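Local coordinates for periplasmic binding protein/LacI transcriptional regulator (Clostridium phytofermentans, PDB 3BRS) that probably binds a sugar outside the cell membrane as the solute-binding component of a transport system, at residues R207-M212 / A216-V221. Sequence-based numbering, arbitrary orientation.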
loop_
_atom_site.group_PDB
_atom_site.type_symbol
_atom_site.label_atom_id
_atom_site.label_comp_id
_atom_site.label_asym_id
_atom_site.label_seq_id
_atom_site.Cartn_x
_atom_site.Cartn_y
_atom_site.Cartn_z
ATOM N N ARG A 207 16.420 -5.569 8.390
ATOM C CA ARG A 207 17.516 -5.087 9.276
ATOM C C ARG A 207 17.657 -5.846 10.596
ATOM O O ARG A 207 18.764 -6.231 11.010
ATOM C CB ARG A 207 17.353 -3.620 9.610
ATOM C CG ARG A 207 17.282 -2.845 8.377
ATOM C CD ARG A 207 17.779 -1.491 8.617
ATOM N NE ARG A 207 16.730 -0.575 9.003
ATOM C CZ ARG A 207 16.299 0.421 8.233
ATOM N NH1 ARG A 207 15.371 1.237 8.685
ATOM N NH2 ARG A 207 16.812 0.611 7.025
ATOM N N ALA A 208 16.520 -6.022 11.251
ATOM C CA ALA A 208 16.427 -6.688 12.520
ATOM C C ALA A 208 16.930 -8.110 12.377
ATOM O O ALA A 208 17.781 -8.547 13.155
ATOM C CB ALA A 208 14.970 -6.663 13.027
ATOM N N ILE A 209 16.489 -8.794 11.349
ATOM C CA ILE A 209 16.951 -10.179 11.081
ATOM C C ILE A 209 18.473 -10.175 10.850
ATOM O O ILE A 209 19.162 -11.120 11.184
ATOM C CB ILE A 209 16.201 -10.786 9.815
ATOM C CG1 ILE A 209 14.805 -11.321 10.130
ATOM C CG2 ILE A 209 16.990 -11.904 9.109
ATOM C CD1 ILE A 209 13.930 -11.458 8.847
ATOM N N LYS A 210 18.990 -9.099 10.285
ATOM C CA LYS A 210 20.443 -8.960 10.001
ATOM C C LYS A 210 21.230 -8.756 11.307
ATOM O O LYS A 210 22.281 -9.384 11.545
ATOM C CB LYS A 210 20.658 -7.707 9.137
ATOM C CG LYS A 210 21.916 -7.795 8.238
ATOM C CD LYS A 210 22.664 -6.466 8.208
ATOM C CE LYS A 210 23.741 -6.434 7.094
ATOM N NZ LYS A 210 24.455 -7.746 6.906
ATOM N N ASP A 211 20.663 -7.893 12.184
ATOM C CA ASP A 211 21.297 -7.493 13.440
ATOM C C ASP A 211 21.253 -8.600 14.445
ATOM O O ASP A 211 22.009 -8.594 15.442
ATOM C CB ASP A 211 20.625 -6.253 14.039
ATOM C CG ASP A 211 20.954 -4.941 13.259
ATOM O OD1 ASP A 211 20.327 -3.930 13.622
ATOM O OD2 ASP A 211 21.825 -4.899 12.314
ATOM N N MET A 212 20.313 -9.514 14.227
ATOM C CA MET A 212 20.108 -10.658 15.107
ATOM C C MET A 212 20.984 -11.787 14.630
ATOM O O MET A 212 21.071 -12.786 15.294
ATOM C CB MET A 212 18.597 -11.025 15.156
ATOM C CG MET A 212 17.790 -10.048 16.076
ATOM S SD MET A 212 16.046 -10.442 16.199
ATOM C CE MET A 212 16.070 -11.725 17.436
ATOM N N ALA A 216 20.355 -16.879 8.005
ATOM C CA ALA A 216 20.273 -18.177 7.390
ATOM C C ALA A 216 19.434 -19.085 8.248
ATOM O O ALA A 216 19.415 -20.273 8.032
ATOM C CB ALA A 216 21.633 -18.757 7.137
ATOM N N LYS A 217 18.749 -18.519 9.243
ATOM C CA LYS A 217 17.710 -19.256 9.948
ATOM C C LYS A 217 16.297 -18.764 9.616
ATOM O O LYS A 217 15.383 -19.568 9.506
ATOM C CB LYS A 217 17.944 -19.192 11.456
ATOM C CG LYS A 217 18.907 -20.276 11.951
ATOM C CD LYS A 217 19.234 -20.111 13.422
ATOM C CE LYS A 217 20.708 -19.712 13.672
ATOM N NZ LYS A 217 21.025 -19.491 15.148
ATOM N N VAL A 218 16.135 -17.447 9.493
ATOM C CA VAL A 218 14.847 -16.844 9.201
ATOM C C VAL A 218 14.852 -16.228 7.781
ATOM O O VAL A 218 15.656 -15.355 7.471
ATOM C CB VAL A 218 14.443 -15.831 10.301
ATOM C CG1 VAL A 218 13.075 -15.020 9.980
ATOM C CG2 VAL A 218 14.461 -16.581 11.693
ATOM N N LYS A 219 13.967 -16.742 6.931
ATOM C CA LYS A 219 13.677 -16.156 5.630
ATOM C C LYS A 219 12.509 -15.136 5.656
ATOM O O LYS A 219 11.587 -15.215 6.472
ATOM C CB LYS A 219 13.368 -17.265 4.656
ATOM C CG LYS A 219 14.629 -18.095 4.239
ATOM C CD LYS A 219 14.099 -19.369 3.560
ATOM C CE LYS A 219 15.142 -20.426 3.274
ATOM N NZ LYS A 219 14.531 -21.775 3.529
ATOM N N LEU A 220 12.601 -14.212 4.707
ATOM C CA LEU A 220 11.799 -13.043 4.611
ATOM C C LEU A 220 11.216 -12.981 3.216
ATOM O O LEU A 220 11.876 -13.201 2.170
ATOM C CB LEU A 220 12.635 -11.800 4.950
ATOM C CG LEU A 220 12.048 -10.384 4.794
ATOM C CD1 LEU A 220 10.793 -10.118 5.691
ATOM C CD2 LEU A 220 13.096 -9.328 5.084
ATOM N N VAL A 221 9.918 -12.752 3.207
ATOM C CA VAL A 221 9.171 -12.536 1.985
ATOM C C VAL A 221 8.341 -11.278 2.242
ATOM O O VAL A 221 8.060 -10.925 3.420
ATOM C CB VAL A 221 8.213 -13.754 1.686
ATOM C CG1 VAL A 221 9.022 -15.009 1.394
ATOM C CG2 VAL A 221 7.320 -14.043 2.835
#
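I209 meets V218 and L220 through an extended side chain: CG1 lies anti to the carbonyl carbon (chi1 -81°), and chi2 of 161° stretches the chain out so that CD1 reaches V218, just ahead of the strand, and L220 within it. V218 answers with one branch, CG1, set anti to its backbone N (chi1 175°). This valine methyl lies beside the CG1-CD1 bond of the isoleucine, V218 CG1 being 3.8 Å from I209 CD1, and it sits alongside both carbons, with I209 CG1 4.1 Å from the same V218 CG1. Two residues further along, L220 offers the root of its side chain: its CB sits 4.1 Å from I209 CD1. The isoleucine methyl therefore touches both residues, while the other branch of I209, CG2, comes within 4.0 Å of V218 O.

The methyl and methylene contacts of I209 with V218 and L220 are apolar packing between buried residues, and the contact is local, with 148 Å² buried in total. Here the CA atoms of I209 and V218 are 7.2 Å apart. K219, between the two contact residues, points its CB away from the helix. M194 on the neighbouring strand 191-196 touches I209, V218 and L220 alike, extending the apolar patch across the sheet. Within 207-212, backbone hydrogen bonds run from D211 N to R207 O and from M212 N to A208 O, and D211 OD1 is hydrogen-bonded to Y178 OH of helix 174-187.

The connection from 212 to 216 is short, part of a loop that joins helix 199-211 to strand 219-224, which lies parallel to strand 191-196. This is the second half of a beta-alpha-beta crossover in one of the two alpha/beta lobes of a periplasmic binding protein fold.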